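Local atomic coordinates of sensor protein (Bacteroides thetaiotaomicron, PDB entry 2X7X), a protein that binds fructose as the periplasmic domain of a hybrid two-component system, whose intracellular part is probably a histidine kinase and transcription regulator. Residues 118-123 and 275-280; 123-128 and 189-194; 205-210 and 214-219. One frame throughout, in Å; residues are numbered along the deposited sequence.

Contact 1: residues 118-123 and 275-280; sequences GNYIAS and VVDRTN. With PO4 (phosphate ion), chain D.
Asp277 presents its carboxylate to two sides at once: OD1 is held by Thr279, while OD2 approaches the ring of Tyr120 obliquely. Thr279 OG1 donates to Asp277 OD1 at 3.2 Å, arriving on the syn side and somewhat out of the carboxylate plane. A second bond to the same oxygen, from Thr279 N to Asp277 OD1 at 3.4 Å, is weak. Together they probably restrict rotation of the carboxylate, whose OD2 lies 3.7 Å from Tyr120 CE1. Ring and carboxylate planes stand 47° apart. Tyr120 reaches across because its CG lies opposite the backbone N (chi1 175°), which extends the ring from the helix toward the strand. Further back on the ring, Tyr120 CD1 meets Val275 CG2 at 4.2 Å, the two side chains running nearly perpendicular to each other.

The partners belong to the second lobe of a periplasmic binding protein fold. Helix 110-124 packs here on 275-277, which runs antiparallel to 241-244 and is outermost in the mixed sheet of this chain, and Tyr120 also touches Ala241 on strand 241-244. Beyond the strand the chain folds back on itself: Asn280 ND2 donates to Val275 O at 3.0 Å, nearly in its own amide plane, and Asp277 N donates to Asn280 OD1 at 2.9 Å from above the carbonyl plane. With an alanine in place of Asp277, the hydroxyl and backbone N of Thr279 would probably lose this acceptor and a gap would open near the Tyr120 ring. Thr279 OG1 also makes a weak hydrogen bond with Thr279 of the second subunit. At the other end of the strand, Val275 N donates to O4 of a phosphate ion, probably from the crystallisation liquor, at 2.7 Å.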
ATOM      1  N   GLY A 118      15.856  -5.173 -16.734  1.00 20.96           N
ATOM      2  CA  GLY A 118      16.087  -5.470 -18.145  1.00 20.82           C
ATOM      3  C   GLY A 118      14.834  -5.968 -18.849  1.00 21.10           C
ATOM      4  O   GLY A 118      14.558  -5.545 -19.976  1.00 20.82           O
ATOM      5  N   ASN A 119      14.068  -6.849 -18.190  1.00 20.82           N
ATOM      6  CA  ASN A 119      12.852  -7.365 -18.811  1.00 21.30           C
ATOM      7  C   ASN A 119      11.806  -6.267 -18.995  1.00 21.47           C
ATOM      8  O   ASN A 119      11.158  -6.204 -20.031  1.00 21.91           O
ATOM      9  CB  ASN A 119      12.255  -8.574 -18.066  1.00 21.07           C
ATOM     10  CG  ASN A 119      13.036  -9.891 -18.308  1.00 21.27           C
ATOM     11  OD1 ASN A 119      13.727 -10.066 -19.318  1.00 20.40           O
ATOM     12  ND2 ASN A 119      12.935 -10.806 -17.348  1.00 20.29           N
ATOM     13  N   TYR A 120      11.658  -5.404 -17.998  1.00 21.32           N
ATOM     14  CA  TYR A 120      10.686  -4.341 -18.068  1.00 21.45           C
ATOM     15  C   TYR A 120      11.005  -3.350 -19.205  1.00 21.79           C
ATOM     16  O   TYR A 120      10.107  -2.946 -19.943  1.00 21.97           O
ATOM     17  CB  TYR A 120      10.558  -3.629 -16.718  1.00 21.80           C
ATOM     18  CG  TYR A 120       9.642  -2.439 -16.785  1.00 22.71           C
ATOM     19  CD1 TYR A 120       8.303  -2.544 -16.427  1.00 22.40           C
ATOM     20  CD2 TYR A 120      10.117  -1.203 -17.248  1.00 22.32           C
ATOM     21  CE1 TYR A 120       7.458  -1.439 -16.517  1.00 24.14           C
ATOM     22  CE2 TYR A 120       9.290  -0.109 -17.341  1.00 23.04           C
ATOM     23  CZ  TYR A 120       7.965  -0.226 -16.975  1.00 24.93           C
ATOM     24  OH  TYR A 120       7.149   0.880 -17.078  1.00 26.73           O
ATOM     25  N   ILE A 121      12.270  -2.976 -19.350  1.00 21.62           N
ATOM     26  CA  ILE A 121      12.680  -2.105 -20.429  1.00 22.15           C
ATOM     27  C   ILE A 121      12.498  -2.761 -21.813  1.00 23.26           C
ATOM     28  O   ILE A 121      12.017  -2.116 -22.763  1.00 23.68           O
ATOM     29  CB  ILE A 121      14.132  -1.625 -20.237  1.00 22.19           C
ATOM     30  CG1 ILE A 121      14.266  -0.797 -18.944  1.00 21.42           C
ATOM     31  CG2 ILE A 121      14.589  -0.809 -21.443  1.00 21.77           C
ATOM     32  CD1 ILE A 121      15.697  -0.463 -18.528  1.00 16.63           C
ATOM     33  N   ALA A 122      12.884  -4.033 -21.934  1.00 23.93           N
ATOM     34  CA  ALA A 122      12.793  -4.749 -23.214  1.00 24.25           C
ATOM     35  C   ALA A 122      11.352  -4.848 -23.680  1.00 24.57           C
ATOM     36  O   ALA A 122      11.067  -4.723 -24.871  1.00 24.95           O
ATOM     37  CB  ALA A 122      13.428  -6.139 -23.117  1.00 24.22           C
ATOM     38  N   SER A 123      10.451  -5.055 -22.729  1.00 24.83           N
ATOM     39  CA  SER A 123       9.029  -5.133 -22.999  1.00 25.56           C
ATOM     40  C   SER A 123       8.476  -3.757 -23.404  1.00 26.45           C
ATOM     41  O   SER A 123       7.695  -3.644 -24.344  1.00 26.57           O
ATOM     42  CB  SER A 123       8.311  -5.717 -21.769  1.00 25.48           C
ATOM     43  OG  SER A 123       6.931  -5.407 -21.740  1.00 26.10           O
ATOM     44  N   VAL A 275       7.744  -4.370  -9.026  1.00 27.68           N
ATOM     45  CA  VAL A 275       7.771  -3.185  -9.852  1.00 26.22           C
ATOM     46  C   VAL A 275       6.691  -2.206  -9.376  1.00 25.88           C
ATOM     47  O   VAL A 275       5.601  -2.612  -8.947  1.00 25.20           O
ATOM     48  CB  VAL A 275       7.587  -3.541 -11.348  1.00 26.39           C
ATOM     49  CG1 VAL A 275       6.127  -3.904 -11.673  1.00 25.57           C
ATOM     50  CG2 VAL A 275       8.081  -2.419 -12.239  1.00 25.42           C
ATOM     51  N   VAL A 276       7.022  -0.920  -9.443  1.00 25.25           N
ATOM     52  CA  VAL A 276       6.093   0.153  -9.166  1.00 25.05           C
ATOM     53  C   VAL A 276       6.086   1.085 -10.355  1.00 25.49           C
ATOM     54  O   VAL A 276       7.124   1.603 -10.738  1.00 25.98           O
ATOM     55  CB  VAL A 276       6.511   0.954  -7.924  1.00 24.98           C
ATOM     56  CG1 VAL A 276       5.598   2.173  -7.718  1.00 23.92           C
ATOM     57  CG2 VAL A 276       6.525   0.068  -6.687  1.00 24.69           C
ATOM     58  N   ASP A 277       4.913   1.320 -10.924  1.00 26.03           N
ATOM     59  CA  ASP A 277       4.784   2.173 -12.098  1.00 26.61           C
ATOM     60  C   ASP A 277       3.403   2.816 -12.131  1.00 27.05           C
ATOM     61  O   ASP A 277       2.650   2.715 -11.152  1.00 27.09           O
ATOM     62  CB  ASP A 277       5.071   1.374 -13.376  1.00 26.49           C
ATOM     63  CG  ASP A 277       4.203   0.136 -13.510  1.00 27.76           C
ATOM     64  OD1 ASP A 277       3.164   0.019 -12.830  1.00 28.69           O
ATOM     65  OD2 ASP A 277       4.545  -0.735 -14.330  1.00 31.37           O
ATOM     66  N   ARG A 278       3.065   3.466 -13.247  1.00 27.59           N
ATOM     67  CA  ARG A 278       1.788   4.176 -13.363  1.00 28.55           C
ATOM     68  C   ARG A 278       0.568   3.336 -12.982  1.00 28.28           C
ATOM     69  O   ARG A 278      -0.315   3.818 -12.295  1.00 28.12           O
ATOM     70  CB  ARG A 278       1.619   4.826 -14.747  1.00 28.89           C
ATOM     71  CG  ARG A 278       2.151   6.296 -14.783  1.00 32.10           C
ATOM     72  CD  ARG A 278       2.400   6.873 -16.215  1.00 35.30           C
ATOM     73  N   THR A 279       0.547   2.076 -13.387  1.00 28.12           N
ATOM     74  CA  THR A 279      -0.609   1.220 -13.136  1.00 28.55           C
ATOM     75  C   THR A 279      -0.860   0.940 -11.638  1.00 28.19           C
ATOM     76  O   THR A 279      -2.003   0.696 -11.249  1.00 28.56           O
ATOM     77  CB  THR A 279      -0.542  -0.123 -13.956  1.00 28.93           C
ATOM     78  OG1 THR A 279       0.184  -1.116 -13.219  1.00 29.97           O
ATOM     79  CG2 THR A 279       0.162   0.079 -15.324  1.00 29.91           C
ATOM     80  N   ASN A 280       0.179   0.994 -10.802  1.00 27.62           N
ATOM     81  CA  ASN A 280       0.016   0.673  -9.381  1.00 27.23           C
ATOM     82  C   ASN A 280       0.517   1.698  -8.366  1.00 27.68           C
ATOM     83  O   ASN A 280       0.556   1.418  -7.166  1.00 27.25           O
ATOM     84  CB  ASN A 280       0.631  -0.702  -9.058  1.00 27.23           C
ATOM     85  CG  ASN A 280       2.167  -0.722  -9.140  1.00 25.61           C
ATOM     86  OD1 ASN A 280       2.850   0.314  -9.123  1.00 22.47           O
ATOM     87  ND2 ASN A 280       2.704  -1.920  -9.227  1.00 23.52           N
TER
HETATM   88  P   PO4 D1334       5.871  -7.787  -9.712  1.00 77.67           P
HETATM   89  O1  PO4 D1334       6.104  -9.044 -10.515  1.00 78.02           O
HETATM   90  O2  PO4 D1334       4.512  -7.220 -10.044  1.00 78.34           O
HETATM   91  O3  PO4 D1334       5.888  -8.117  -8.248  1.00 78.10           O
HETATM   92  O4  PO4 D1334       6.955  -6.782 -10.016  1.00 77.62           O

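Contact 2: residues 123-128 and 189-194; sequences SSLKGK and IDAVYA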
ATOM      1  N   SER A 123      10.451  -5.055 -22.729  1.00 24.83           N
ATOM      2  CA  SER A 123       9.029  -5.133 -22.999  1.00 25.56           C
ATOM      3  C   SER A 123       8.476  -3.757 -23.404  1.00 26.45           C
ATOM      4  O   SER A 123       7.695  -3.644 -24.344  1.00 26.57           O
ATOM      5  CB  SER A 123       8.311  -5.717 -21.769  1.00 25.48           C
ATOM      6  OG  SER A 123       6.931  -5.407 -21.740  1.00 26.10           O
ATOM      7  N   SER A 124       8.918  -2.709 -22.712  1.00 27.27           N
ATOM      8  CA  SER A 124       8.438  -1.362 -22.955  1.00 27.57           C
ATOM      9  C   SER A 124       8.936  -0.782 -24.279  1.00 28.10           C
ATOM     10  O   SER A 124       8.224  -0.007 -24.928  1.00 28.60           O
ATOM     11  CB  SER A 124       8.822  -0.455 -21.789  1.00 27.41           C
ATOM     12  OG  SER A 124       8.468   0.888 -22.062  1.00 28.79           O
ATOM     13  N   LEU A 125      10.153  -1.147 -24.678  1.00 28.51           N
ATOM     14  CA  LEU A 125      10.708  -0.719 -25.963  1.00 29.01           C
ATOM     15  C   LEU A 125      10.373  -1.722 -27.072  1.00 29.83           C
ATOM     16  O   LEU A 125      10.908  -1.640 -28.185  1.00 30.01           O
ATOM     17  CB  LEU A 125      12.228  -0.563 -25.867  1.00 28.85           C
ATOM     18  CG  LEU A 125      12.837   0.421 -24.872  1.00 28.60           C
ATOM     19  CD1 LEU A 125      14.341   0.462 -25.057  1.00 28.02           C
ATOM     20  CD2 LEU A 125      12.241   1.801 -25.024  1.00 26.55           C
ATOM     21  N   LYS A 126       9.515  -2.695 -26.760  1.00 30.56           N
ATOM     22  CA  LYS A 126       9.050  -3.642 -27.767  1.00 31.41           C
ATOM     23  C   LYS A 126      10.221  -4.357 -28.458  1.00 31.26           C
ATOM     24  O   LYS A 126      10.145  -4.664 -29.634  1.00 30.98           O
ATOM     25  CB  LYS A 126       8.163  -2.910 -28.801  1.00 31.79           C
ATOM     26  CG  LYS A 126       6.707  -2.671 -28.346  1.00 33.45           C
ATOM     27  CD  LYS A 126       6.082  -1.414 -29.005  1.00 36.23           C
ATOM     28  N   GLY A 127      11.312  -4.583 -27.723  1.00 31.50           N
ATOM     29  CA  GLY A 127      12.434  -5.402 -28.205  1.00 31.46           C
ATOM     30  C   GLY A 127      13.552  -4.698 -28.952  1.00 31.67           C
ATOM     31  O   GLY A 127      14.547  -5.325 -29.327  1.00 31.44           O
ATOM     32  N   LYS A 128      13.402  -3.390 -29.148  1.00 32.07           N
ATOM     33  CA  LYS A 128      14.320  -2.612 -29.983  1.00 32.11           C
ATOM     34  C   LYS A 128      14.628  -1.265 -29.324  1.00 31.23           C
ATOM     35  O   LYS A 128      13.713  -0.507 -28.998  1.00 31.17           O
ATOM     36  CB  LYS A 128      13.711  -2.415 -31.389  1.00 32.66           C
ATOM     37  CG  LYS A 128      14.590  -1.607 -32.397  1.00 35.35           C
ATOM     38  CD  LYS A 128      14.111  -1.762 -33.875  1.00 37.75           C
ATOM     39  CE  LYS A 128      14.952  -0.872 -34.843  1.00 38.81           C
ATOM     40  NZ  LYS A 128      16.418  -1.223 -34.940  1.00 36.51           N
ATOM     41  N   ILE A 189      18.844   7.791 -27.614  1.00 28.23           N
ATOM     42  CA  ILE A 189      18.729   7.073 -26.357  1.00 26.90           C
ATOM     43  C   ILE A 189      17.248   6.801 -26.033  1.00 25.97           C
ATOM     44  O   ILE A 189      16.439   7.718 -25.931  1.00 26.07           O
ATOM     45  CB  ILE A 189      19.428   7.833 -25.182  1.00 27.03           C
ATOM     46  CG1 ILE A 189      20.924   8.059 -25.478  1.00 26.87           C
ATOM     47  CG2 ILE A 189      19.257   7.064 -23.867  1.00 26.56           C
ATOM     48  CD1 ILE A 189      21.596   9.092 -24.555  1.00 25.95           C
ATOM     49  N   ASP A 190      16.900   5.534 -25.859  1.00 24.61           N
ATOM     50  CA  ASP A 190      15.502   5.162 -25.635  1.00 23.08           C
ATOM     51  C   ASP A 190      15.177   4.834 -24.169  1.00 22.00           C
ATOM     52  O   ASP A 190      14.007   4.784 -23.782  1.00 21.36           O
ATOM     53  CB  ASP A 190      15.104   4.016 -26.586  1.00 23.13           C
ATOM     54  CG  ASP A 190      15.508   4.295 -28.027  1.00 23.12           C
ATOM     55  OD1 ASP A 190      15.032   5.289 -28.610  1.00 23.09           O
ATOM     56  OD2 ASP A 190      16.330   3.537 -28.573  1.00 24.83           O
ATOM     57  N   ALA A 191      16.211   4.636 -23.352  1.00 20.97           N
ATOM     58  CA  ALA A 191      16.006   4.260 -21.955  1.00 20.42           C
ATOM     59  C   ALA A 191      17.195   4.536 -21.072  1.00 19.90           C
ATOM     60  O   ALA A 191      18.347   4.326 -21.458  1.00 19.94           O
ATOM     61  CB  ALA A 191      15.617   2.787 -21.838  1.00 20.25           C
ATOM     62  N   VAL A 192      16.892   4.977 -19.857  1.00 19.32           N
ATOM     63  CA  VAL A 192      17.894   5.147 -18.813  1.00 18.20           C
ATOM     64  C   VAL A 192      17.608   4.127 -17.727  1.00 18.16           C
ATOM     65  O   VAL A 192      16.492   4.058 -17.210  1.00 18.51           O
ATOM     66  CB  VAL A 192      17.863   6.606 -18.237  1.00 17.82           C
ATOM     67  CG1 VAL A 192      18.937   6.818 -17.179  1.00 14.97           C
ATOM     68  CG2 VAL A 192      18.034   7.595 -19.375  1.00 17.01           C
ATOM     69  N   TYR A 193      18.611   3.324 -17.407  1.00 18.17           N
ATOM     70  CA  TYR A 193      18.554   2.422 -16.264  1.00 18.10           C
ATOM     71  C   TYR A 193      19.415   3.028 -15.187  1.00 18.67           C
ATOM     72  O   TYR A 193      20.635   3.092 -15.337  1.00 18.53           O
ATOM     73  CB  TYR A 193      19.101   1.052 -16.646  1.00 17.65           C
ATOM     74  CG  TYR A 193      19.261   0.046 -15.513  1.00 17.25           C
ATOM     75  CD1 TYR A 193      18.545   0.167 -14.300  1.00 16.07           C
ATOM     76  CD2 TYR A 193      20.101  -1.058 -15.677  1.00 15.22           C
ATOM     77  CE1 TYR A 193      18.690  -0.777 -13.282  1.00 14.99           C
ATOM     78  CE2 TYR A 193      20.254  -2.003 -14.676  1.00 14.41           C
ATOM     79  CZ  TYR A 193      19.557  -1.871 -13.489  1.00 15.86           C
ATOM     80  OH  TYR A 193      19.738  -2.837 -12.525  1.00 15.19           O
ATOM     81  N   ALA A 194      18.778   3.474 -14.106  1.00 18.92           N
ATOM     82  CA  ALA A 194      19.477   4.078 -12.981  1.00 19.09           C
ATOM     83  C   ALA A 194      19.409   3.119 -11.806  1.00 19.64           C
ATOM     84  O   ALA A 194      18.339   2.587 -11.504  1.00 19.82           O
ATOM     85  CB  ALA A 194      18.824   5.401 -12.629  1.00 19.17           C
TER
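Leu125 straddles the CB of Asp190 with its forked end, the two side chains meeting at a slant. The branches are evenly placed, Leu125 CD1 and Leu125 CD2 each lying 3.9 Å from Asp190 CB. From there they diverge. CD2 of Leu125 reaches the backbone, 3.7 Å from Asp190 O, whereas CD1 of Leu125 turns along the strand to the methyl of Ala191, with 4.2 Å to its CB. The leucine fork is brought into position by a first torsion that sets CG opposite the carbonyl carbon (chi1 -60°), with the rest of the chain extended. It therefore meets the aliphatic root of Asp190, and the acid group has other work: OD2 accepts a hydrogen bond from Asn130 N and forms a salt bridge with Lys188 NZ.

Leu125 is the first residue beyond helix 110-124. Lys126, with positive phi, is the C-prime residue of a Schellman motif, in which Gly127 N pairs with Ala122 O, and a type I' turn from Leu125 to Lys128 sends the chain into strand 128-135. The contact thus joins the C-terminal end of this helix to the start of strand 191-194, which lies in the sheet between strands 128-135 and 217-220, while helix 199-209 packs against its other face through Val192 and Ala194.

Contact 3: residues 205-210 and 214-219; sequences QAAKMA and KEMIFV. With K (potassium ion), chain F.
A beta-alpha-beta crossover of the second lobe, strand 191-194, helix 199-209 and strand 217-220, closes here, and a potassium ion sits at the turn into its last strand. The hydrophobic join between helix and strand rests on one small residue, Ala207, whose methyl faces two larger side chains. Ala207 CB lies 3.8 Å from Phe218 CZ, meeting the ring at its edge and near its plane, so that the far end of the phenyl group abuts the helix. A chi1 of -65°, with CG trans to the carbonyl carbon, directs the ring toward the helix. Met216 reaches the same methyl more loosely, its SD 4.4 Å from Ala207 CB. Both side chains point from the strand side of the crossover toward the helix, and the small Ala207 probably lets helix 199-209 lie close over them.

The layer continues beyond these three residues. Tyr204, one turn earlier in the helix, meets the Phe218 ring edge-to-face, and the sulfur-bearing chain of Met216 also packs on Met179 of helix 172-185. Phe218 N donates to Asp240 OD2.

While the side chain of Met216 enters this apolar layer, its backbone serves the metal: Met216 O binds potassium at 2.8 Å. Glu213 O is the other protein ligand, so two carbonyl oxygens of the connecting loop converge on the ion and probably help to fix the loop's course before the strand begins. A water lies farther off, its oxygen 3.4 Å from the potassium. The Phe218 ring borders the site without supplying a ligand, with CD2 and CE2 of Phe218 both 4.1 Å from the ion.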
ATOM      1  N   GLN A 205      16.841  15.171 -15.122  1.00 24.34           N
ATOM      2  CA  GLN A 205      17.078  16.596 -15.192  1.00 24.72           C
ATOM      3  C   GLN A 205      18.130  16.938 -16.259  1.00 24.41           C
ATOM      4  O   GLN A 205      18.053  17.989 -16.913  1.00 24.54           O
ATOM      5  CB  GLN A 205      17.435  17.155 -13.826  1.00 24.88           C
ATOM      6  CG  GLN A 205      17.766  18.611 -13.864  1.00 27.94           C
ATOM      7  CD  GLN A 205      17.132  19.376 -12.744  1.00 33.36           C
ATOM      8  OE1 GLN A 205      17.548  19.268 -11.578  1.00 36.41           O
ATOM      9  NE2 GLN A 205      16.128  20.180 -13.080  1.00 32.92           N
ATOM     10  N   ALA A 206      19.086  16.045 -16.475  1.00 23.68           N
ATOM     11  CA  ALA A 206      19.999  16.251 -17.573  1.00 23.63           C
ATOM     12  C   ALA A 206      19.236  16.223 -18.906  1.00 23.96           C
ATOM     13  O   ALA A 206      19.522  17.019 -19.803  1.00 23.76           O
ATOM     14  CB  ALA A 206      21.106  15.228 -17.549  1.00 23.30           C
ATOM     15  N   ALA A 207      18.249  15.334 -19.011  1.00 24.27           N
ATOM     16  CA  ALA A 207      17.529  15.128 -20.260  1.00 25.19           C
ATOM     17  C   ALA A 207      16.559  16.275 -20.497  1.00 26.22           C
ATOM     18  O   ALA A 207      16.485  16.815 -21.608  1.00 26.25           O
ATOM     19  CB  ALA A 207      16.799  13.800 -20.246  1.00 24.40           C
ATOM     20  N   LYS A 208      15.825  16.627 -19.440  1.00 27.38           N
ATOM     21  CA  LYS A 208      14.898  17.754 -19.403  1.00 28.50           C
ATOM     22  C   LYS A 208      15.593  18.990 -19.956  1.00 28.52           C
ATOM     23  O   LYS A 208      15.100  19.639 -20.877  1.00 28.52           O
ATOM     24  CB  LYS A 208      14.506  18.027 -17.942  1.00 29.24           C
ATOM     25  CG  LYS A 208      13.022  18.242 -17.662  1.00 31.19           C
ATOM     26  CD  LYS A 208      12.537  19.604 -18.066  1.00 36.42           C
ATOM     27  CE  LYS A 208      11.101  19.836 -17.584  1.00 38.96           C
ATOM     28  NZ  LYS A 208      11.051  20.047 -16.114  1.00 40.15           N
ATOM     29  N   MET A 209      16.767  19.281 -19.399  1.00 28.64           N
ATOM     30  CA  MET A 209      17.515  20.487 -19.741  1.00 28.70           C
ATOM     31  C   MET A 209      18.073  20.466 -21.143  1.00 28.39           C
ATOM     32  O   MET A 209      18.377  21.518 -21.694  1.00 28.46           O
ATOM     33  CB  MET A 209      18.608  20.774 -18.710  1.00 28.52           C
ATOM     34  CG  MET A 209      17.995  21.215 -17.387  1.00 30.28           C
ATOM     35  SD  MET A 209      19.147  21.540 -16.047  1.00 33.11           S
ATOM     36  CE  MET A 209      19.632  23.218 -16.500  1.00 32.52           C
ATOM     37  N   ALA A 210      18.195  19.279 -21.726  1.00 27.99           N
ATOM     38  CA  ALA A 210      18.673  19.170 -23.100  1.00 27.69           C
ATOM     39  C   ALA A 210      17.493  19.084 -24.081  1.00 27.73           C
ATOM     40  O   ALA A 210      17.685  18.851 -25.282  1.00 27.53           O
ATOM     41  CB  ALA A 210      19.629  17.988 -23.251  1.00 27.03           C
ATOM     42  N   LYS A 214      11.477  13.453 -23.257  1.00 29.38           N
ATOM     43  CA  LYS A 214      10.337  12.723 -23.826  1.00 29.82           C
ATOM     44  C   LYS A 214      10.775  11.662 -24.849  1.00 28.90           C
ATOM     45  O   LYS A 214       9.955  10.942 -25.397  1.00 28.75           O
ATOM     46  CB  LYS A 214       9.289  13.688 -24.397  1.00 30.24           C
ATOM     47  CG  LYS A 214       8.625  14.538 -23.321  1.00 33.70           C
ATOM     48  CD  LYS A 214       7.671  15.610 -23.883  1.00 37.93           C
ATOM     49  CE  LYS A 214       6.967  16.337 -22.723  1.00 41.49           C
ATOM     50  NZ  LYS A 214       5.654  16.960 -23.097  1.00 44.03           N
ATOM     51  N   GLU A 215      12.076  11.551 -25.074  1.00 28.21           N
ATOM     52  CA  GLU A 215      12.600  10.591 -26.053  1.00 27.65           C
ATOM     53  C   GLU A 215      12.935   9.242 -25.445  1.00 26.59           C
ATOM     54  O   GLU A 215      13.334   8.333 -26.159  1.00 26.58           O
ATOM     55  CB  GLU A 215      13.866  11.136 -26.720  1.00 27.92           C
ATOM     56  CG  GLU A 215      13.683  12.414 -27.526  1.00 28.96           C
ATOM     57  CD  GLU A 215      14.996  12.933 -28.097  1.00 30.97           C
ATOM     58  OE1 GLU A 215      16.087  12.474 -27.674  1.00 30.83           O
ATOM     59  OE2 GLU A 215      14.933  13.806 -28.984  1.00 33.20           O
ATOM     60  N   MET A 216      12.792   9.124 -24.128  1.00 25.58           N
ATOM     61  CA  MET A 216      13.309   7.977 -23.391  1.00 24.34           C
ATOM     62  C   MET A 216      12.516   7.727 -22.119  1.00 23.59           C
ATOM     63  O   MET A 216      11.891   8.640 -21.574  1.00 23.13           O
ATOM     64  CB  MET A 216      14.793   8.185 -23.055  1.00 24.50           C
ATOM     65  CG  MET A 216      15.087   9.399 -22.180  1.00 25.17           C
ATOM     66  SD  MET A 216      16.839   9.810 -22.081  1.00 27.15           S
ATOM     67  CE  MET A 216      17.081  10.703 -23.629  1.00 24.92           C
ATOM     68  N   ILE A 217      12.528   6.479 -21.662  1.00 22.85           N
ATOM     69  CA  ILE A 217      11.913   6.126 -20.390  1.00 22.05           C
ATOM     70  C   ILE A 217      12.978   6.093 -19.299  1.00 21.67           C
ATOM     71  O   ILE A 217      14.172   5.916 -19.596  1.00 21.89           O
ATOM     72  CB  ILE A 217      11.224   4.747 -20.450  1.00 22.85           C
ATOM     73  CG1 ILE A 217      12.246   3.650 -20.791  1.00 21.33           C
ATOM     74  CG2 ILE A 217       9.990   4.783 -21.400  1.00 20.91           C
ATOM     75  CD1 ILE A 217      11.812   2.286 -20.353  1.00 22.30           C
ATOM     76  N   PHE A 218      12.546   6.262 -18.048  1.00 20.56           N
ATOM     77  CA  PHE A 218      13.454   6.259 -16.898  1.00 19.64           C
ATOM     78  C   PHE A 218      13.074   5.178 -15.900  1.00 19.49           C
ATOM     79  O   PHE A 218      11.924   5.113 -15.445  1.00 19.09           O
ATOM     80  CB  PHE A 218      13.499   7.637 -16.215  1.00 19.13           C
ATOM     81  CG  PHE A 218      14.077   8.720 -17.084  1.00 19.15           C
ATOM     82  CD1 PHE A 218      15.426   9.087 -16.965  1.00 19.05           C
ATOM     83  CD2 PHE A 218      13.290   9.357 -18.058  1.00 16.68           C
ATOM     84  CE1 PHE A 218      15.973  10.083 -17.805  1.00 17.59           C
ATOM     85  CE2 PHE A 218      13.831  10.347 -18.888  1.00 15.27           C
ATOM     86  CZ  PHE A 218      15.161  10.707 -18.766  1.00 16.73           C
ATOM     87  N   VAL A 219      14.046   4.324 -15.569  1.00 19.35           N
ATOM     88  CA  VAL A 219      13.826   3.263 -14.580  1.00 19.23           C
ATOM     89  C   VAL A 219      14.830   3.342 -13.439  1.00 19.33           C
ATOM     90  O   VAL A 219      16.027   3.504 -13.666  1.00 19.69           O
ATOM     91  CB  VAL A 219      13.818   1.851 -15.220  1.00 19.14           C
ATOM     92  CG1 VAL A 219      13.410   0.827 -14.197  1.00 18.78           C
ATOM     93  CG2 VAL A 219      12.859   1.808 -16.417  1.00 17.57           C
TER
HETATM   94  K     K F1336       9.973  10.268 -20.289  1.00 48.57           K
HETATM   95  O   HOH W   1       7.208  10.558 -18.362  1.00 25.56           O

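All three contacts build the mixed-sheet lobe, with helix 110-124 on one face in contacts 1 and 2 and helix 199-209 on the other in contact 3. Contacts 1 and 2 share Ser123, and their centres lie about 10 Å apart. Contacts 2 and 3, with centres about 12 Å apart, meet through neighbouring parallel strands: probable hydrogen bonds run from Val192 N to Ile217 O (2.9 Å) and from Ala194 N to Val219 O (2.8 Å). Ile121 packs on Val219, tying contact 1 to contact 3. Strand 191-194 leads on to the fructose-binding Asn196, whose side chain is about 11 Å from that of Phe218.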